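PDB 6UM4: malate dehydrogenase, which probably catalyses the reversible, nicotinamide-cofactor-dependent oxidation of malate to oxaloacetate, as in other malate dehydrogenases. Local coordinates for residues Arg191-Lys203 with Glu406-Leu418. Sequence-based numbering, arbitrary orientation.
Sequences RADVMKDNAAIFK and ELIEEKKIVENLL
E410 meets M195 at the upstream end of this contact, the two side chains crossing at about a right angle. The thioether lies against the carboxylate stem, with M195 CE 3.6 Å from E410 CD; M195 gets there by a bend at chi2 (-110°). Outside the two segments, T228 of helix 226-235 binds E410 OE1 and N279 binds E410 OE2, fixing the rotation of the buried carboxylate. The extended R191 brings its NH2 to 3.8 Å from E410 CG. R191 NH2 stays 4.5 Å from E410 OE2, too far for a salt bridge, though the opposite charges may still attract weakly. One turn on, I413 enters as a knob among R191, A192, M195 and K196. Its two branches divide the work: CG2, anti to the backbone N, faces A192 and M195 and the stem of K196, while CD1 reaches the R191 guanidinium obliquely. V414 follows close to the backbone, its CG1 3.4 Å from M195 O and 3.6 Å from M195 CB. Past the helix, L417 packs on A199 and A200: L417 CD1 lies 3.5 Å from A199 CB, and L417 CD2 is 3.5 Å from A200 CA, with the aliphatic stem of K203 crossing beyond. The axes of 191-203 and 406-414 approach to 9.3 Å and cross at -66°. This largely apolar interface, flanked by stems of charged side chains, joins helix 191-212 of the Rossmann-type NAD-binding domain to helix 394-414, the last modelled helix, of the alpha/beta C-terminal domain in the lactate/malate dehydrogenase fold.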
loop_
_atom_site.group_PDB
_atom_site.type_symbol
_atom_site.label_atom_id
_atom_site.label_comp_id
_atom_site.label_asym_id
_atom_site.label_seq_id
_atom_site.Cartn_x
_atom_site.Cartn_y
_atom_site.Cartn_z
ATOM N N ARG A 191 4.886 27.116 -18.129
ATOM C CA ARG A 191 3.603 26.561 -17.709
ATOM C C ARG A 191 2.782 26.119 -18.913
ATOM O O ARG A 191 2.132 25.068 -18.878
ATOM C CB ARG A 191 2.816 27.573 -16.884
ATOM C CG ARG A 191 1.359 27.162 -16.701
ATOM C CD ARG A 191 0.553 28.148 -15.864
ATOM N NE ARG A 191 -0.883 27.891 -15.968
ATOM C CZ ARG A 191 -1.726 28.643 -16.666
ATOM N NH1 ARG A 191 -1.279 29.713 -17.314
ATOM N NH2 ARG A 191 -3.014 28.332 -16.708
ATOM N N ALA A 192 2.815 26.899 -19.997
ATOM C CA ALA A 192 2.050 26.548 -21.190
ATOM C C ALA A 192 2.580 25.268 -21.829
ATOM O O ALA A 192 1.805 24.444 -22.332
ATOM C CB ALA A 192 2.089 27.700 -22.190
ATOM N N ASP A 193 3.902 25.094 -21.824
ATOM C CA ASP A 193 4.509 23.890 -22.377
ATOM C C ASP A 193 4.102 22.661 -21.580
ATOM O O ASP A 193 3.921 21.572 -22.144
ATOM C CB ASP A 193 6.024 24.059 -22.387
ATOM C CG ASP A 193 6.489 24.916 -23.531
ATOM O OD1 ASP A 193 5.871 24.835 -24.618
ATOM O OD2 ASP A 193 7.411 25.727 -23.317
ATOM N N VAL A 194 3.981 22.812 -20.260
ATOM C CA VAL A 194 3.530 21.706 -19.423
ATOM C C VAL A 194 2.129 21.284 -19.832
ATOM O O VAL A 194 1.809 20.088 -19.873
ATOM C CB VAL A 194 3.587 22.100 -17.933
ATOM C CG1 VAL A 194 2.863 21.067 -17.072
ATOM C CG2 VAL A 194 5.028 22.281 -17.477
ATOM N N MET A 195 1.262 22.261 -20.115
ATOM C CA MET A 195 -0.090 21.941 -20.557
ATOM C C MET A 195 -0.097 21.296 -21.939
ATOM O O MET A 195 -0.786 20.292 -22.157
ATOM C CB MET A 195 -0.956 23.194 -20.543
ATOM C CG MET A 195 -0.844 23.907 -19.229
ATOM S SD MET A 195 -2.361 23.756 -18.309
ATOM C CE MET A 195 -1.829 24.369 -16.709
ATOM N N LYS A 196 0.663 21.860 -22.889
ATOM C CA LYS A 196 0.616 21.360 -24.261
ATOM C C LYS A 196 1.299 20.004 -24.395
ATOM O O LYS A 196 0.781 19.110 -25.074
ATOM C CB LYS A 196 1.257 22.369 -25.218
ATOM C CG LYS A 196 0.572 23.730 -25.207
ATOM C CD LYS A 196 1.014 24.595 -26.374
ATOM C CE LYS A 196 1.981 25.679 -25.944
ATOM N NZ LYS A 196 2.170 26.668 -27.058
ATOM N N ASP A 197 2.462 19.832 -23.766
ATOM C CA ASP A 197 3.153 18.549 -23.851
ATOM C C ASP A 197 2.323 17.435 -23.233
ATOM O O ASP A 197 2.266 16.322 -23.770
ATOM C CB ASP A 197 4.529 18.632 -23.194
ATOM C CG ASP A 197 5.479 19.539 -23.954
ATOM O OD1 ASP A 197 5.140 19.936 -25.093
ATOM O OD2 ASP A 197 6.572 19.836 -23.424
ATOM N N ASN A 198 1.673 17.704 -22.101
ATOM C CA ASN A 198 0.834 16.670 -21.509
ATOM C C ASN A 198 -0.430 16.447 -22.331
ATOM O O ASN A 198 -0.885 15.309 -22.485
ATOM C CB ASN A 198 0.502 17.031 -20.066
ATOM C CG ASN A 198 1.619 16.678 -19.122
ATOM O OD1 ASN A 198 1.795 15.516 -18.754
ATOM N ND2 ASN A 198 2.416 17.675 -18.751
ATOM N N ALA A 199 -1.001 17.515 -22.896
ATOM C CA ALA A 199 -2.148 17.323 -23.776
ATOM C C ALA A 199 -1.790 16.390 -24.931
ATOM O O ALA A 199 -2.597 15.536 -25.317
ATOM C CB ALA A 199 -2.673 18.668 -24.282
ATOM N N ALA A 200 -0.577 16.528 -25.484
ATOM C CA ALA A 200 -0.141 15.639 -26.558
ATOM C C ALA A 200 -0.069 14.193 -26.078
ATOM O O ALA A 200 -0.383 13.264 -26.833
ATOM C CB ALA A 200 1.210 16.098 -27.108
ATOM N N ILE A 201 0.362 13.980 -24.835
ATOM C CA ILE A 201 0.378 12.632 -24.269
ATOM C C ILE A 201 -1.042 12.084 -24.152
ATOM O O ILE A 201 -1.307 10.920 -24.479
ATOM C CB ILE A 201 1.093 12.617 -22.899
ATOM C CG1 ILE A 201 2.596 12.855 -23.039
ATOM C CG2 ILE A 201 0.818 11.337 -22.137
ATOM C CD1 ILE A 201 3.270 13.094 -21.715
ATOM N N PHE A 202 -1.969 12.895 -23.640
ATOM C CA PHE A 202 -3.312 12.385 -23.400
ATOM C C PHE A 202 -4.178 12.395 -24.653
ATOM O O PHE A 202 -5.161 11.655 -24.715
ATOM C CB PHE A 202 -3.957 13.148 -22.235
ATOM C CG PHE A 202 -3.386 12.730 -20.916
ATOM C CD1 PHE A 202 -3.893 11.620 -20.253
ATOM C CD2 PHE A 202 -2.279 13.364 -20.403
ATOM C CE1 PHE A 202 -3.351 11.194 -19.073
ATOM C CE2 PHE A 202 -1.717 12.938 -19.226
ATOM C CZ PHE A 202 -2.250 11.846 -18.555
ATOM N N LYS A 203 -3.821 13.178 -25.661
ATOM C CA LYS A 203 -4.459 12.996 -26.958
ATOM C C LYS A 203 -4.143 11.611 -27.496
ATOM O O LYS A 203 -5.038 10.875 -27.932
ATOM C CB LYS A 203 -3.991 14.075 -27.929
ATOM C CG LYS A 203 -4.321 13.784 -29.381
ATOM C CD LYS A 203 -3.721 14.829 -30.298
ATOM C CE LYS A 203 -4.239 14.673 -31.727
ATOM N NZ LYS A 203 -3.308 15.342 -32.671
ATOM N N GLU A 406 -9.714 29.553 -14.367
ATOM C CA GLU A 406 -8.442 28.902 -14.633
ATOM C C GLU A 406 -8.612 27.733 -15.586
ATOM O O GLU A 406 -7.794 27.534 -16.488
ATOM C CB GLU A 406 -7.817 28.420 -13.333
ATOM C CG GLU A 406 -6.470 27.815 -13.546
ATOM C CD GLU A 406 -5.890 27.297 -12.262
ATOM O OE1 GLU A 406 -6.556 26.477 -11.587
ATOM O OE2 GLU A 406 -4.775 27.734 -11.929
ATOM N N LEU A 407 -9.678 26.957 -15.403
ATOM C CA LEU A 407 -9.941 25.838 -16.295
ATOM C C LEU A 407 -10.161 26.319 -17.723
ATOM O O LEU A 407 -9.669 25.708 -18.679
ATOM C CB LEU A 407 -11.164 25.064 -15.796
ATOM C CG LEU A 407 -10.967 24.186 -14.556
ATOM C CD1 LEU A 407 -12.304 23.790 -13.941
ATOM C CD2 LEU A 407 -10.163 22.933 -14.931
ATOM N N ILE A 408 -10.881 27.423 -17.892
ATOM C CA ILE A 408 -11.083 27.944 -19.241
ATOM C C ILE A 408 -9.754 28.385 -19.848
ATOM O O ILE A 408 -9.486 28.148 -21.034
ATOM C CB ILE A 408 -12.122 29.085 -19.231
ATOM C CG1 ILE A 408 -13.506 28.496 -18.930
ATOM C CG2 ILE A 408 -12.135 29.800 -20.575
ATOM C CD1 ILE A 408 -14.571 29.502 -18.671
ATOM N N GLU A 409 -8.896 29.029 -19.048
ATOM C CA GLU A 409 -7.600 29.454 -19.570
ATOM C C GLU A 409 -6.757 28.249 -19.957
ATOM O O GLU A 409 -6.087 28.255 -20.994
ATOM C CB GLU A 409 -6.865 30.327 -18.550
ATOM N N GLU A 410 -6.806 27.190 -19.150
ATOM C CA GLU A 410 -6.081 25.976 -19.496
ATOM C C GLU A 410 -6.584 25.399 -20.814
ATOM O O GLU A 410 -5.788 25.014 -21.676
ATOM C CB GLU A 410 -6.212 24.963 -18.362
ATOM C CG GLU A 410 -5.417 25.369 -17.122
ATOM C CD GLU A 410 -5.350 24.296 -16.034
ATOM O OE1 GLU A 410 -5.671 23.108 -16.295
ATOM O OE2 GLU A 410 -4.999 24.667 -14.892
ATOM N N LYS A 411 -7.903 25.382 -21.008
ATOM C CA LYS A 411 -8.462 24.810 -22.227
ATOM C C LYS A 411 -8.017 25.588 -23.460
ATOM O O LYS A 411 -7.597 24.991 -24.455
ATOM C CB LYS A 411 -9.985 24.778 -22.132
ATOM C CG LYS A 411 -10.673 24.285 -23.378
ATOM C CD LYS A 411 -12.124 23.983 -23.086
ATOM C CE LYS A 411 -12.887 23.684 -24.365
ATOM N NZ LYS A 411 -13.107 22.212 -24.453
ATOM N N LYS A 412 -8.040 26.923 -23.388
ATOM C CA LYS A 412 -7.605 27.730 -24.525
ATOM C C LYS A 412 -6.151 27.454 -24.874
ATOM O O LYS A 412 -5.784 27.475 -26.052
ATOM C CB LYS A 412 -7.794 29.219 -24.234
ATOM N N ILE A 413 -5.315 27.173 -23.874
ATOM C CA ILE A 413 -3.905 26.929 -24.155
ATOM C C ILE A 413 -3.721 25.636 -24.936
ATOM O O ILE A 413 -2.907 25.573 -25.862
ATOM C CB ILE A 413 -3.098 26.924 -22.848
ATOM C CG1 ILE A 413 -2.956 28.357 -22.335
ATOM C CG2 ILE A 413 -1.757 26.207 -23.047
ATOM C CD1 ILE A 413 -2.333 28.454 -20.979
ATOM N N VAL A 414 -4.505 24.603 -24.627
ATOM C CA VAL A 414 -4.324 23.311 -25.280
ATOM C C VAL A 414 -5.353 23.069 -26.377
ATOM O O VAL A 414 -5.462 21.940 -26.869
ATOM C CB VAL A 414 -4.348 22.157 -24.265
ATOM C CG1 VAL A 414 -3.281 22.368 -23.219
ATOM C CG2 VAL A 414 -5.738 22.005 -23.614
ATOM N N GLU A 415 -6.090 24.109 -26.800
ATOM C CA GLU A 415 -7.220 23.923 -27.712
ATOM C C GLU A 415 -6.850 23.213 -29.011
ATOM O O GLU A 415 -7.720 22.606 -29.643
ATOM C CB GLU A 415 -7.852 25.272 -28.035
ATOM C CG GLU A 415 -6.978 26.158 -28.919
ATOM C CD GLU A 415 -7.423 27.614 -28.913
ATOM O OE1 GLU A 415 -8.505 27.910 -28.351
ATOM O OE2 GLU A 415 -6.683 28.462 -29.461
ATOM N N ASN A 416 -5.586 23.271 -29.429
ATOM C CA ASN A 416 -5.203 22.661 -30.698
ATOM C C ASN A 416 -5.097 21.140 -30.636
ATOM O O ASN A 416 -4.914 20.508 -31.680
ATOM C CB ASN A 416 -3.878 23.245 -31.186
ATOM C CG ASN A 416 -4.013 24.685 -31.613
ATOM O OD1 ASN A 416 -5.072 25.110 -32.083
ATOM N ND2 ASN A 416 -2.942 25.456 -31.448
ATOM N N LEU A 417 -5.198 20.542 -29.453
ATOM C CA LEU A 417 -5.219 19.096 -29.308
ATOM C C LEU A 417 -6.642 18.556 -29.191
ATOM O O LEU A 417 -6.838 17.431 -28.712
ATOM C CB LEU A 417 -4.358 18.679 -28.117
ATOM C CG LEU A 417 -2.912 19.079 -28.436
ATOM C CD1 LEU A 417 -2.338 20.118 -27.468
ATOM C CD2 LEU A 417 -2.026 17.860 -28.538
ATOM N N LEU A 418 -7.631 19.349 -29.607
ATOM C CA LEU A 418 -9.034 18.945 -29.632
ATOM C C LEU A 418 -9.423 18.385 -31.004
ATOM O O LEU A 418 -9.373 17.174 -31.236
ATOM C CB LEU A 418 -9.937 20.135 -29.270
ATOM C CG LEU A 418 -9.787 20.710 -27.855
ATOM C CD1 LEU A 418 -10.589 22.000 -27.688
ATOM C CD2 LEU A 418 -10.190 19.690 -26.797
#